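Local coordinates for protein ADP-ribosylating toxin CARDS (Mycoplasma pneumoniae, PDB 4TLV) that transfers the ADP-ribosyl group of NAD(+) to target proteins and causes vacuolization of host cells as a virulence factor, at residues S336-T341 / A359-W364. Residues are numbered along the deposited sequence; the frame is centred on the assembly and turned at random.
Sequences SLTAFT and AVNQKW
The amide of A339 and the carbonyl of N361 make the one backbone hydrogen bond between strand 335-340 and the 3-10 turn 360-362, A339 N to N361 O at 2.9 Å and almost straight at 172°. A second bond starts from a side chain: the indole W364 NE1 reaches L337 O at 3.2 Å, the oxygen lying near the ring plane while the nitrogen stands well above the carbonyl plane. The pair illustrates how a turn can be tied to a strand without a further sheet pairing. Two waters bridge the segments: one lies within hydrogen-bonding distance of L337 O and Q362 O and takes a weak bond from W364 NE1; the other links A339 O to N361 ND2.

The W364 ring meets aliphatic carbon through A339 CB, 4.1 Å from CH2, and L337 CB, 4.2 Å from CZ2. In N361, CG lies between the backbone N and carbonyl carbon (chi1 63°), and T338 CG2 sits over the flat face of the amide, 3.5 Å from N361 OD1. That methyl also lies over one face of the F340 ring, toward its rim. Q362 CG comes 3.4 Å from T338 OG1, which hydrogen-bonds to S353 OG, while Q362 NE2 hydrogen-bonds to V354 O and Q362 OE1 to A356 N.

Within the D2 beta-trefoil, the contact seats the turn leading into strand 364-368 against strand 335-340, which pairs with strand 348-354; W364 also touches I323 of strand 323-325 and V378 and S380 of strand 375-380.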
loop_
_atom_site.group_PDB
_atom_site.type_symbol
_atom_site.label_atom_id
_atom_site.label_comp_id
_atom_site.label_asym_id
_atom_site.label_seq_id
_atom_site.Cartn_x
_atom_site.Cartn_y
_atom_site.Cartn_z
ATOM N N SER A 336 -8.705 5.492 9.376
ATOM C CA SER A 336 -9.349 4.926 8.185
ATOM C C SER A 336 -10.503 4.009 8.581
ATOM O O SER A 336 -10.465 3.382 9.642
ATOM C CB SER A 336 -8.333 4.089 7.387
ATOM O OG SER A 336 -7.360 4.911 6.777
ATOM N N LEU A 337 -11.526 3.949 7.730
ATOM C CA LEU A 337 -12.613 2.990 7.872
ATOM C C LEU A 337 -12.055 1.583 7.820
ATOM O O LEU A 337 -11.278 1.243 6.920
ATOM C CB LEU A 337 -13.635 3.175 6.743
ATOM C CG LEU A 337 -14.772 4.152 7.060
ATOM C CD1 LEU A 337 -14.283 5.528 7.448
ATOM C CD2 LEU A 337 -15.764 4.223 5.888
ATOM N N THR A 338 -12.463 0.759 8.776
ATOM C CA THR A 338 -11.905 -0.572 8.911
ATOM C C THR A 338 -13.059 -1.558 9.107
ATOM O O THR A 338 -13.945 -1.321 9.928
ATOM C CB THR A 338 -10.940 -0.618 10.120
ATOM O OG1 THR A 338 -9.960 0.425 9.995
ATOM C CG2 THR A 338 -10.246 -1.961 10.225
ATOM N N ALA A 339 -13.062 -2.636 8.328
ATOM C CA ALA A 339 -14.091 -3.664 8.436
ATOM C C ALA A 339 -13.677 -4.703 9.480
ATOM O O ALA A 339 -12.729 -5.457 9.267
ATOM C CB ALA A 339 -14.309 -4.331 7.091
ATOM N N PHE A 340 -14.381 -4.716 10.611
ATOM C CA PHE A 340 -14.082 -5.630 11.715
ATOM C C PHE A 340 -15.086 -6.777 11.779
ATOM O O PHE A 340 -16.267 -6.598 11.496
ATOM C CB PHE A 340 -14.121 -4.882 13.045
ATOM C CG PHE A 340 -12.933 -4.011 13.292
ATOM C CD1 PHE A 340 -11.732 -4.562 13.732
ATOM C CD2 PHE A 340 -13.013 -2.639 13.112
ATOM C CE1 PHE A 340 -10.629 -3.754 13.968
ATOM C CE2 PHE A 340 -11.912 -1.823 13.363
ATOM C CZ PHE A 340 -10.723 -2.381 13.787
ATOM N N THR A 341 -14.616 -7.955 12.160
ATOM C CA THR A 341 -15.495 -9.106 12.319
ATOM C C THR A 341 -16.405 -8.926 13.528
ATOM O O THR A 341 -16.057 -8.236 14.492
ATOM C CB THR A 341 -14.689 -10.377 12.553
ATOM O OG1 THR A 341 -13.858 -10.188 13.707
ATOM C CG2 THR A 341 -13.819 -10.686 11.347
ATOM N N ALA A 359 -2.970 -2.954 5.723
ATOM C CA ALA A 359 -4.135 -3.555 6.389
ATOM C C ALA A 359 -5.240 -3.872 5.382
ATOM O O ALA A 359 -5.917 -2.961 4.884
ATOM C CB ALA A 359 -4.654 -2.616 7.484
ATOM N N VAL A 360 -5.426 -5.157 5.083
ATOM C CA VAL A 360 -6.429 -5.569 4.102
ATOM C C VAL A 360 -7.828 -5.137 4.545
ATOM O O VAL A 360 -8.661 -4.778 3.719
ATOM C CB VAL A 360 -6.375 -7.090 3.832
ATOM C CG1 VAL A 360 -7.501 -7.524 2.880
ATOM C CG2 VAL A 360 -5.016 -7.478 3.235
ATOM N N ASN A 361 -8.079 -5.134 5.852
ATOM C CA ASN A 361 -9.398 -4.747 6.345
ATOM C C ASN A 361 -9.692 -3.242 6.235
ATOM O O ASN A 361 -10.808 -2.812 6.512
ATOM C CB ASN A 361 -9.664 -5.281 7.769
ATOM C CG ASN A 361 -8.699 -4.722 8.812
ATOM O OD1 ASN A 361 -7.885 -3.835 8.525
ATOM N ND2 ASN A 361 -8.796 -5.238 10.043
ATOM N N GLN A 362 -8.706 -2.457 5.792
ATOM C CA GLN A 362 -8.942 -1.042 5.474
ATOM C C GLN A 362 -9.033 -0.775 3.970
ATOM O O GLN A 362 -9.078 0.382 3.547
ATOM C CB GLN A 362 -7.849 -0.137 6.074
ATOM C CG GLN A 362 -7.677 -0.231 7.595
ATOM C CD GLN A 362 -6.489 0.587 8.097
ATOM O OE1 GLN A 362 -5.830 1.291 7.335
ATOM N NE2 GLN A 362 -6.218 0.500 9.391
ATOM N N LYS A 363 -9.053 -1.823 3.155
ATOM C CA LYS A 363 -9.101 -1.630 1.710
ATOM C C LYS A 363 -10.515 -1.797 1.144
ATOM O O LYS A 363 -11.227 -2.748 1.486
ATOM C CB LYS A 363 -8.095 -2.542 1.006
ATOM C CG LYS A 363 -6.630 -2.275 1.451
ATOM C CD LYS A 363 -5.652 -3.016 0.536
ATOM C CE LYS A 363 -4.197 -2.857 0.992
ATOM N NZ LYS A 363 -3.794 -1.404 1.196
ATOM N N TRP A 364 -10.896 -0.865 0.271
ATOM C CA TRP A 364 -12.259 -0.767 -0.262
ATOM C C TRP A 364 -12.222 -0.583 -1.769
ATOM O O TRP A 364 -11.284 0.013 -2.294
ATOM C CB TRP A 364 -12.967 0.446 0.345
ATOM C CG TRP A 364 -13.030 0.394 1.852
ATOM C CD1 TRP A 364 -12.144 0.956 2.741
ATOM C CD2 TRP A 364 -14.021 -0.275 2.638
ATOM N NE1 TRP A 364 -12.532 0.675 4.026
ATOM C CE2 TRP A 364 -13.687 -0.071 3.993
ATOM C CE3 TRP A 364 -15.174 -1.017 2.326
ATOM C CZ2 TRP A 364 -14.459 -0.594 5.047
ATOM C CZ3 TRP A 364 -15.953 -1.527 3.380
ATOM C CH2 TRP A 364 -15.591 -1.309 4.717
HETATM O O HOH W 1 -10.063 2.496 4.984
HETATM O O HOH W 2 -11.012 -7.233 10.415
#